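Farnesyl diphosphate synthase (Rhodobacter capsulatus, PDB 3M0G) probably catalyses the magnesium-dependent condensation of farnesyl diphosphate with isopentenyl diphosphate to geranylgeranyl diphosphate, a precursor of carotenoids and diterpenes. Local coordinates at residues Asp12-Ala17 / Ala66-Glu71; Arg45-Ile50 / Arg278-Tyr283. All blocks are in the same frame, centred on the assembly; numbering follows the deposited sequence.

Contact 1 of 2, residues Asp12-Ala17 / Ala66-Glu71; sequences DAVETA and AALAVE. Unlike the reference sequence in segment 12-17: Ala13 (reference Gly), Thr16 (reference Ala).
Val14, Ala17 and Leu68 make the apolar heart of this helix crossing, with Leu68 presenting one methyl to each of the other two. Leu68 CD2 lies 3.9 Å from Val14 CG1. Leu68 CD1 lies 3.8 Å from Ala17 CB. Leu68 and Val14 run alongside each other from the two helices, meeting at their methyls. The isopropyl branch of Val14 is turned with CG1 anti to the backbone N (chi1 175°), which places this methyl against both Leu68 and Glu71. Alanine suits the place of Ala17 because its CB points toward the partner helix and a single methyl is enough to meet the leucine. An alanine in place of Leu68 is likely to open a gap between the helices, leaving Val14 CG1 and Ala17 CB without the leucine methyls they pack on.

The contact joins helix 3-23 to helix 60-81 in the all-helical fold of the polyprenyl synthases. Locally their axes approach to 10.4 Å and cross at -78°, nearly at right angles, which confines the meeting to a small patch. Met64 and Met18 flank that patch from the two helices.

A further packing contact is made by the aliphatic part of an acid: Glu71 CG comes 4.2 Å from Val14 CG1. The buried carboxylate has its polar partners in the same chain: OE1 forms a salt bridge to Arg43, and OE2 probably accepts a hydrogen bond from the backbone N of Ala46. Arg43 also bridges to Glu15, so one guanidinium ties an acid from each helix.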
loop_
_atom_site.group_PDB
_atom_site.type_symbol
_atom_site.label_atom_id
_atom_site.label_comp_id
_atom_site.label_asym_id
_atom_site.label_seq_id
_atom_site.Cartn_x
_atom_site.Cartn_y
_atom_site.Cartn_z
ATOM N N ASP B 12 -23.432 6.144 7.488
ATOM C CA ASP B 12 -24.069 6.880 6.391
ATOM C C ASP B 12 -23.135 7.909 5.763
ATOM O O ASP B 12 -23.148 8.111 4.552
ATOM C CB ASP B 12 -25.304 7.637 6.891
ATOM C CG ASP B 12 -26.468 6.731 7.252
ATOM O OD1 ASP B 12 -26.536 5.566 6.813
ATOM O OD2 ASP B 12 -27.351 7.216 7.981
ATOM N N ALA B 13 -22.358 8.583 6.607
ATOM C CA ALA B 13 -21.448 9.612 6.148
ATOM C C ALA B 13 -20.301 8.955 5.396
ATOM O O ALA B 13 -19.920 9.421 4.324
ATOM C CB ALA B 13 -20.937 10.428 7.316
ATOM N N VAL B 14 -19.785 7.854 5.946
ATOM C CA VAL B 14 -18.678 7.131 5.312
ATOM C C VAL B 14 -19.074 6.498 3.989
ATOM O O VAL B 14 -18.318 6.591 3.025
ATOM C CB VAL B 14 -18.037 6.085 6.239
ATOM C CG1 VAL B 14 -16.959 5.280 5.489
ATOM C CG2 VAL B 14 -17.416 6.766 7.437
ATOM N N GLU B 15 -20.247 5.866 3.937
ATOM C CA GLU B 15 -20.738 5.266 2.695
ATOM C C GLU B 15 -20.803 6.256 1.534
ATOM O O GLU B 15 -20.408 5.928 0.418
ATOM C CB GLU B 15 -22.096 4.578 2.906
ATOM C CG GLU B 15 -22.601 3.785 1.703
ATOM C CD GLU B 15 -21.989 2.391 1.582
ATOM O OE1 GLU B 15 -20.897 2.143 2.136
ATOM O OE2 GLU B 15 -22.620 1.534 0.924
ATOM N N THR B 16 -21.287 7.473 1.809
ATOM C CA THR B 16 -21.430 8.509 0.805
ATOM C C THR B 16 -20.065 9.015 0.366
ATOM O O THR B 16 -19.788 9.119 -0.830
ATOM C CB THR B 16 -22.271 9.715 1.350
ATOM O OG1 THR B 16 -23.480 9.231 1.934
ATOM C CG2 THR B 16 -22.610 10.702 0.240
ATOM N N ALA B 17 -19.222 9.323 1.348
ATOM C CA ALA B 17 -17.895 9.854 1.100
ATOM C C ALA B 17 -17.027 8.856 0.335
ATOM O O ALA B 17 -16.361 9.239 -0.630
ATOM C CB ALA B 17 -17.232 10.253 2.411
ATOM N N ALA B 66 -9.172 10.541 7.053
ATOM C CA ALA B 66 -8.525 9.529 7.886
ATOM C C ALA B 66 -9.434 8.315 8.092
ATOM O O ALA B 66 -8.972 7.168 8.054
ATOM C CB ALA B 66 -8.084 10.117 9.218
ATOM N N ALA B 67 -10.720 8.584 8.292
ATOM C CA ALA B 67 -11.739 7.548 8.427
ATOM C C ALA B 67 -11.837 6.754 7.144
ATOM O O ALA B 67 -11.941 5.530 7.169
ATOM C CB ALA B 67 -13.083 8.170 8.749
ATOM N N LEU B 68 -11.806 7.468 6.021
ATOM C CA LEU B 68 -11.835 6.840 4.711
ATOM C C LEU B 68 -10.611 5.961 4.483
ATOM O O LEU B 68 -10.721 4.823 4.004
ATOM C CB LEU B 68 -11.977 7.899 3.618
ATOM C CG LEU B 68 -13.390 8.474 3.478
ATOM C CD1 LEU B 68 -13.493 9.441 2.290
ATOM C CD2 LEU B 68 -14.418 7.348 3.362
ATOM N N ALA B 69 -9.441 6.474 4.851
ATOM C CA ALA B 69 -8.195 5.726 4.657
ATOM C C ALA B 69 -8.207 4.389 5.387
ATOM O O ALA B 69 -7.785 3.366 4.806
ATOM C CB ALA B 69 -6.979 6.558 5.087
ATOM N N VAL B 70 -8.646 4.389 6.651
ATOM C CA VAL B 70 -8.672 3.152 7.431
ATOM C C VAL B 70 -9.710 2.164 6.924
ATOM O O VAL B 70 -9.467 0.964 6.949
ATOM C CB VAL B 70 -8.726 3.360 9.011
ATOM C CG1 VAL B 70 -10.086 3.833 9.511
ATOM C CG2 VAL B 70 -8.304 2.105 9.748
ATOM N N GLU B 71 -10.853 2.667 6.455
ATOM C CA GLU B 71 -11.853 1.791 5.838
ATOM C C GLU B 71 -11.358 1.224 4.505
ATOM O O GLU B 71 -11.571 0.044 4.191
ATOM C CB GLU B 71 -13.174 2.524 5.666
ATOM C CG GLU B 71 -13.920 2.745 6.960
ATOM C CD GLU B 71 -14.362 1.433 7.616
ATOM O OE1 GLU B 71 -14.904 0.558 6.908
ATOM O OE2 GLU B 71 -14.166 1.291 8.844
#

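Contact 2 of 2, residues Arg45-Ile50 / Arg278-Tyr283; sequences RAFLAI and RACARY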
loop_
_atom_site.group_PDB
_atom_site.type_symbol
_atom_site.label_atom_id
_atom_site.label_comp_id
_atom_site.label_asym_id
_atom_site.label_seq_id
_atom_site.Cartn_x
_atom_site.Cartn_y
_atom_site.Cartn_z
ATOM N N ARG B 45 -13.780 1.043 12.522
ATOM C CA ARG B 45 -12.510 1.746 12.449
ATOM C C ARG B 45 -12.715 3.218 12.093
ATOM O O ARG B 45 -12.187 4.112 12.764
ATOM C CB ARG B 45 -11.588 1.014 11.485
ATOM C CG ARG B 45 -11.239 -0.370 12.030
ATOM C CD ARG B 45 -10.662 -1.298 10.958
ATOM N NE ARG B 45 -10.510 -2.660 11.470
ATOM C CZ ARG B 45 -11.506 -3.550 11.564
ATOM N NH1 ARG B 45 -12.743 -3.235 11.197
ATOM N NH2 ARG B 45 -11.267 -4.759 12.046
ATOM N N ALA B 46 -13.526 3.454 11.063
ATOM C CA ALA B 46 -13.912 4.795 10.660
ATOM C C ALA B 46 -14.548 5.516 11.851
ATOM O O ALA B 46 -14.329 6.709 12.061
ATOM C CB ALA B 46 -14.873 4.723 9.510
ATOM N N PHE B 47 -15.295 4.763 12.662
ATOM C CA PHE B 47 -15.950 5.325 13.827
ATOM C C PHE B 47 -14.912 5.756 14.867
ATOM O O PHE B 47 -14.959 6.863 15.363
ATOM C CB PHE B 47 -16.966 4.325 14.393
ATOM C CG PHE B 47 -17.693 4.809 15.603
ATOM C CD1 PHE B 47 -18.856 5.565 15.479
ATOM C CD2 PHE B 47 -17.231 4.484 16.873
ATOM C CE1 PHE B 47 -19.545 6.007 16.608
ATOM C CE2 PHE B 47 -17.917 4.917 18.012
ATOM C CZ PHE B 47 -19.071 5.677 17.878
ATOM N N LEU B 48 -13.945 4.895 15.147
ATOM C CA LEU B 48 -12.855 5.186 16.085
ATOM C C LEU B 48 -11.961 6.372 15.701
ATOM O O LEU B 48 -11.470 7.103 16.584
ATOM C CB LEU B 48 -11.975 3.944 16.267
ATOM C CG LEU B 48 -12.529 2.762 17.071
ATOM C CD1 LEU B 48 -11.499 1.638 16.991
ATOM C CD2 LEU B 48 -12.745 3.142 18.503
ATOM N N ALA B 49 -11.782 6.574 14.402
ATOM C CA ALA B 49 -10.998 7.684 13.888
ATOM C C ALA B 49 -11.760 8.964 14.142
ATOM O O ALA B 49 -11.226 9.923 14.711
ATOM C CB ALA B 49 -10.746 7.511 12.385
ATOM N N ILE B 50 -13.023 8.968 13.726
ATOM C CA ILE B 50 -13.876 10.157 13.881
ATOM C C ILE B 50 -14.139 10.511 15.343
ATOM O O ILE B 50 -14.280 11.708 15.712
ATOM C CB ILE B 50 -15.221 9.972 13.125
ATOM C CG1 ILE B 50 -14.974 10.026 11.608
ATOM C CG2 ILE B 50 -16.238 11.055 13.543
ATOM C CD1 ILE B 50 -16.079 9.402 10.728
ATOM N N ARG B 278 -15.843 4.827 25.509
ATOM C CA ARG B 278 -16.094 3.816 26.533
ATOM C C ARG B 278 -17.281 2.930 26.136
ATOM O O ARG B 278 -17.214 1.722 26.274
ATOM C CB ARG B 278 -16.286 4.453 27.925
ATOM C CG ARG B 278 -14.978 5.017 28.507
ATOM C CD ARG B 278 -15.154 5.755 29.845
ATOM N NE ARG B 278 -13.898 5.724 30.600
ATOM C CZ ARG B 278 -13.572 6.546 31.593
ATOM N NH1 ARG B 278 -14.406 7.503 31.982
ATOM N NH2 ARG B 278 -12.396 6.411 32.194
ATOM N N ALA B 279 -18.337 3.531 25.599
ATOM C CA ALA B 279 -19.516 2.765 25.147
ATOM C C ALA B 279 -19.188 1.849 23.961
ATOM O O ALA B 279 -19.670 0.710 23.891
ATOM C CB ALA B 279 -20.694 3.709 24.830
ATOM N N CYS B 280 -18.332 2.331 23.057
ATOM C CA CYS B 280 -17.921 1.531 21.915
ATOM C C CYS B 280 -17.184 0.261 22.352
ATOM O O CYS B 280 -17.404 -0.805 21.782
ATOM C CB CYS B 280 -17.045 2.339 20.961
ATOM S SG CYS B 280 -16.560 1.411 19.491
ATOM N N ALA B 281 -16.314 0.381 23.353
ATOM C CA ALA B 281 -15.556 -0.768 23.858
ATOM C C ALA B 281 -16.502 -1.818 24.433
ATOM O O ALA B 281 -16.304 -3.021 24.261
ATOM C CB ALA B 281 -14.545 -0.330 24.906
ATOM N N ARG B 282 -17.529 -1.348 25.123
ATOM C CA ARG B 282 -18.536 -2.210 25.727
ATOM C C ARG B 282 -19.379 -2.876 24.639
ATOM O O ARG B 282 -19.702 -4.060 24.729
ATOM C CB ARG B 282 -19.436 -1.387 26.664
ATOM C CG ARG B 282 -18.727 -0.879 27.889
ATOM C CD ARG B 282 -19.698 -0.528 28.981
ATOM N NE ARG B 282 -20.561 0.595 28.631
ATOM C CZ ARG B 282 -20.221 1.878 28.716
ATOM N NH1 ARG B 282 -19.000 2.226 29.117
ATOM N NH2 ARG B 282 -21.110 2.821 28.390
ATOM N N TYR B 283 -19.721 -2.103 23.612
ATOM C CA TYR B 283 -20.437 -2.613 22.442
ATOM C C TYR B 283 -19.675 -3.752 21.742
ATOM O O TYR B 283 -20.290 -4.731 21.312
ATOM C CB TYR B 283 -20.740 -1.457 21.485
ATOM C CG TYR B 283 -20.894 -1.795 20.010
ATOM C CD1 TYR B 283 -19.856 -1.549 19.111
ATOM C CD2 TYR B 283 -22.087 -2.313 19.509
ATOM C CE1 TYR B 283 -19.991 -1.836 17.754
ATOM C CE2 TYR B 283 -22.238 -2.605 18.153
ATOM C CZ TYR B 283 -21.187 -2.362 17.282
ATOM O OH TYR B 283 -21.324 -2.647 15.933
#
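Cys280 points its side chain between Phe47 and Leu48, two neighbours on helix 44-55, and meets both with its sulfur. The cysteine has SG anti to its backbone N (chi1 -178°), an extended setting that carries the sulfur outward from its own helix. Phe47 does the same from the other side: with chi1 at 180° its CG is also anti to the backbone N, and the ring reaches across to touch the cysteine with its CD2-CE2 side. Phe47 CE2 lies 4.0 Å from Cys280 CB, and Cys280 SG is 4.1 Å from Phe47 CD2. This is a sulfur-aromatic contact of oblique geometry, the sulfur standing 5.1 Å from the centroid of the Phe47 ring and 65° off its normal.

Leu48 starts less directly. Its CA-CB bond does not aim at the partner helix, yet the forked end comes closer, with CD2 as the branch that touches the sulfur: Leu48 CD2 comes 4.3 Å from Cys280 SG.

Helix 44-55 thus meets helix 275-285, the last helix of the modelled chain, within the all-helical isoprenoid synthase fold. The backbones stand well apart, with the CA atoms of Leu48 and Cys280 8.5 Å from each other, and side chains alone span the distance. A large ring and a branched leucine reach far enough to do so; the small, weakly polar cysteine fits between them, and no hydrogen bond crosses the contact.

Neighbouring helices complete the surroundings: Leu3 and Leu7 of helix 3-23 pack on Phe47, while Tyr204 of helix 199-219 touches both Leu48 and Cys280.

Overall arrangement
Both contacts are buried and wholly within one chain, with centres about 14 Å apart. They use four different helices, but helix 44-55 of contact 2 packs against helix 60-81 of contact 1, its successor in the chain. The direct join is mixed: Glu71 makes a polar touch at the start of helix 44-55, beside the packing of Val70 on Arg45 and Ala46. Contact 1 is a steep crossing of aliphatic methyls, the larger interface at 188 Å², and also takes in the aliphatic part of a buried acid. Contact 2, at 98 Å², brings sulfur and an aromatic ring together. Helix 3-23 serves both, packing on helix 60-81 and, near its start, covering Phe47.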